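Local coordinates for protein domain of unknown function (Pectobacterium atrosepticum SCRI1043, PDB 3CJL) that is of unknown function but belongs to the DUF3861 family and forms a two-chain assembly of small alpha-beta subunits, at residues F58-V61 and M62-R66. Numbering follows the deposited sequence.
Sequences FGEV and MMQQR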
ATOM      1  N   PHE A  58      -2.381  -2.801  -1.234  1.00 35.91           N
ATOM      2  CA  PHE A  58      -3.483  -3.157  -0.329  1.00 37.39           C
ATOM      3  C   PHE A  58      -4.810  -3.355  -1.067  1.00 35.90           C
ATOM      4  O   PHE A  58      -5.571  -4.231  -0.692  1.00 36.77           O
ATOM      5  CB  PHE A  58      -3.508  -2.289   0.964  1.00 42.33           C
ATOM      6  CG  PHE A  58      -4.520  -1.181   0.998  1.00 40.77           C
ATOM      7  CD1 PHE A  58      -5.836  -1.449   1.345  1.00 47.06           C
ATOM      8  CD2 PHE A  58      -4.128   0.150   0.840  1.00 50.23           C
ATOM      9  CE1 PHE A  58      -6.773  -0.438   1.421  1.00 48.69           C
ATOM     10  CE2 PHE A  58      -5.057   1.188   0.939  1.00 45.48           C
ATOM     11  CZ  PHE A  58      -6.382   0.889   1.223  1.00 50.89           C
ATOM     12  N   GLY A  59      -5.022  -2.631  -2.167  1.00 34.68           N
ATOM     13  CA  GLY A  59      -6.213  -2.774  -2.996  1.00 35.74           C
ATOM     14  C   GLY A  59      -6.352  -4.114  -3.699  1.00 35.38           C
ATOM     15  O   GLY A  59      -7.442  -4.664  -3.772  1.00 36.11           O
ATOM     16  N   GLU A  60      -5.243  -4.618  -4.222  1.00 34.50           N
ATOM     17  CA  GLU A  60      -5.167  -5.969  -4.779  1.00 34.88           C
ATOM     18  C   GLU A  60      -5.527  -7.056  -3.747  1.00 33.15           C
ATOM     19  O   GLU A  60      -6.267  -7.983  -4.064  1.00 35.55           O
ATOM     20  CB  GLU A  60      -3.764  -6.205  -5.339  1.00 35.29           C
ATOM     21  CG  GLU A  60      -3.507  -7.574  -5.930  1.00 39.60           C
ATOM     22  CD  GLU A  60      -4.476  -7.947  -7.048  1.00 45.50           C
ATOM     23  OE1 GLU A  60      -4.816  -7.072  -7.884  1.00 46.37           O
ATOM     24  OE2 GLU A  60      -4.889  -9.129  -7.078  1.00 48.48           O
ATOM     25  N   VAL A  61      -5.032  -6.944  -2.519  1.00 33.78           N
ATOM     26  CA  VAL A  61      -5.366  -7.936  -1.470  1.00 34.34           C
ATOM     27  C   VAL A  61      -6.866  -7.960  -1.154  1.00 36.43           C
ATOM     28  O   VAL A  61      -7.469  -9.024  -0.990  1.00 38.12           O
ATOM     29  CB  VAL A  61      -4.555  -7.719  -0.171  1.00 34.30           C
ATOM     30  CG1 VAL A  61      -5.032  -8.681   0.912  1.00 32.42           C
ATOM     31  CG2 VAL A  61      -3.072  -7.939  -0.428  1.00 32.87           C
HETATM   32  N   MSE A  62      -7.458  -6.788  -1.062  1.00 38.11           N
HETATM   33  CA  MSE A  62      -8.894  -6.675  -0.857  1.00 43.14           C
HETATM   34  C   MSE A  62      -9.697  -7.254  -2.036  1.00 39.16           C
HETATM   35  O   MSE A  62     -10.728  -7.874  -1.804  1.00 37.81           O
HETATM   36  CB  MSE A  62      -9.275  -5.224  -0.584  1.00 40.27           C
HETATM   37  CG  MSE A  62      -8.698  -4.743   0.738  1.00 51.03           C
HETATM   38 SE   MSE A  62      -9.379  -3.020   1.354  0.75 56.31          SE
HETATM   39  CE  MSE A  62      -9.484  -2.095  -0.364  1.00 46.01           C
HETATM   40  N   MSE A  63      -9.226  -7.074  -3.272  1.00 39.50           N
HETATM   41  CA  MSE A  63      -9.854  -7.723  -4.445  1.00 42.06           C
HETATM   42  C   MSE A  63      -9.831  -9.245  -4.292  1.00 41.64           C
HETATM   43  O   MSE A  63     -10.791  -9.912  -4.618  1.00 41.93           O
HETATM   44  CB  MSE A  63      -9.112  -7.424  -5.761  1.00 43.86           C
HETATM   45  CG  MSE A  63      -9.114  -6.005  -6.294  1.00 50.98           C
HETATM   46 SE   MSE A  63     -10.803  -5.128  -6.182  0.75 74.59          SE
HETATM   47  CE  MSE A  63     -10.495  -4.025  -4.444  1.00 56.92           C
ATOM     48  N   GLN A  64      -8.707  -9.774  -3.809  1.00 41.63           N
ATOM     49  CA  GLN A  64      -8.558 -11.221  -3.584  1.00 42.16           C
ATOM     50  C   GLN A  64      -9.366 -11.739  -2.395  1.00 42.44           C
ATOM     51  O   GLN A  64      -9.733 -12.902  -2.369  1.00 42.82           O
ATOM     52  CB  GLN A  64      -7.090 -11.559  -3.388  1.00 40.34           C
ATOM     53  CG  GLN A  64      -6.263 -11.301  -4.631  1.00 40.04           C
ATOM     54  CD  GLN A  64      -4.790 -11.486  -4.403  1.00 43.15           C
ATOM     55  OE1 GLN A  64      -4.376 -12.063  -3.408  1.00 48.83           O
ATOM     56  NE2 GLN A  64      -3.984 -10.992  -5.333  1.00 45.41           N
ATOM     57  N   GLN A  65      -9.631 -10.873  -1.420  1.00 43.79           N
ATOM     58  CA  GLN A  65     -10.333 -11.236  -0.185  1.00 44.43           C
ATOM     59  C   GLN A  65     -11.650 -10.459  -0.058  1.00 43.75           C
ATOM     60  O   GLN A  65     -12.002 -10.014   1.029  1.00 41.84           O
ATOM     61  CB  GLN A  65      -9.407 -10.949   1.014  1.00 44.34           C
ATOM     62  CG  GLN A  65      -8.110 -11.769   1.028  1.00 47.15           C
ATOM     63  CD  GLN A  65      -8.310 -13.224   1.451  1.00 52.04           C
ATOM     64  OE1 GLN A  65      -7.988 -14.147   0.713  1.00 57.39           O
ATOM     65  NE2 GLN A  65      -8.839 -13.425   2.642  1.00 54.58           N
ATOM     66  N   ARG A  66     -12.379 -10.338  -1.173  1.00 45.64           N
ATOM     67  CA  ARG A  66     -13.635  -9.565  -1.271  1.00 46.12           C
ATOM     68  C   ARG A  66     -14.690  -9.941  -0.218  1.00 44.43           C
ATOM     69  O   ARG A  66     -15.365  -9.064   0.312  1.00 42.02           O
ATOM     70  CB  ARG A  66     -14.241  -9.719  -2.691  1.00 46.08           C
ATOM     71  CG  ARG A  66     -15.482  -8.858  -2.958  1.00 49.79           C
ATOM     72  CD  ARG A  66     -16.001  -8.902  -4.426  1.00 50.50           C
ATOM     73  NE  ARG A  66     -14.973  -8.454  -5.358  1.00 53.14           N
ATOM     74  CZ  ARG A  66     -14.565  -7.190  -5.505  1.00 54.85           C
ATOM     75  NH1 ARG A  66     -15.101  -6.183  -4.799  1.00 51.55           N
ATOM     76  NH2 ARG A  66     -13.598  -6.930  -6.376  1.00 53.20           N
TER
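Glu60 and Gln64, one turn apart near the C-terminal end of helix 45-64, are joined through backbone and side chain. Gln64 N donates to Glu60 O at 3.0 Å and Gln64 NE2 to the anti lone pair of Glu60 OE2 at 2.7 Å, the oxygen slightly out of the Gln64 amide plane. With chi1 at 179°, Glu60 CG stands trans to the backbone N, and a bend at chi2 brings the carboxylate round to Gln64; the two flat groups are turned 61° apart. Gln64 OE1 accepts from Gln47 NE2 of the second subunit, so the amide donates within the helix and accepts across the interface. Earlier in the helix, Met62 N bonds to Phe58 O and Met63 N to Gly59 O (3.0 Å). The last i to i+4 bond, Gln65 N to Val61 O, is weak, bent to 128° where Gln65 leaves helical geometry. Met62, a selenomethionine, makes a Met-aromatic contact: Met62 SE sits at the edge of the Phe58 ring, 4.9 Å from its centroid, and Met62 CE lies 3.6 Å from Phe58 CE1. Phe58 also meets Phe58 of the second subunit. The carboxylate of buried Glu60 thus probably orients the Gln64 amide for its intersubunit bond.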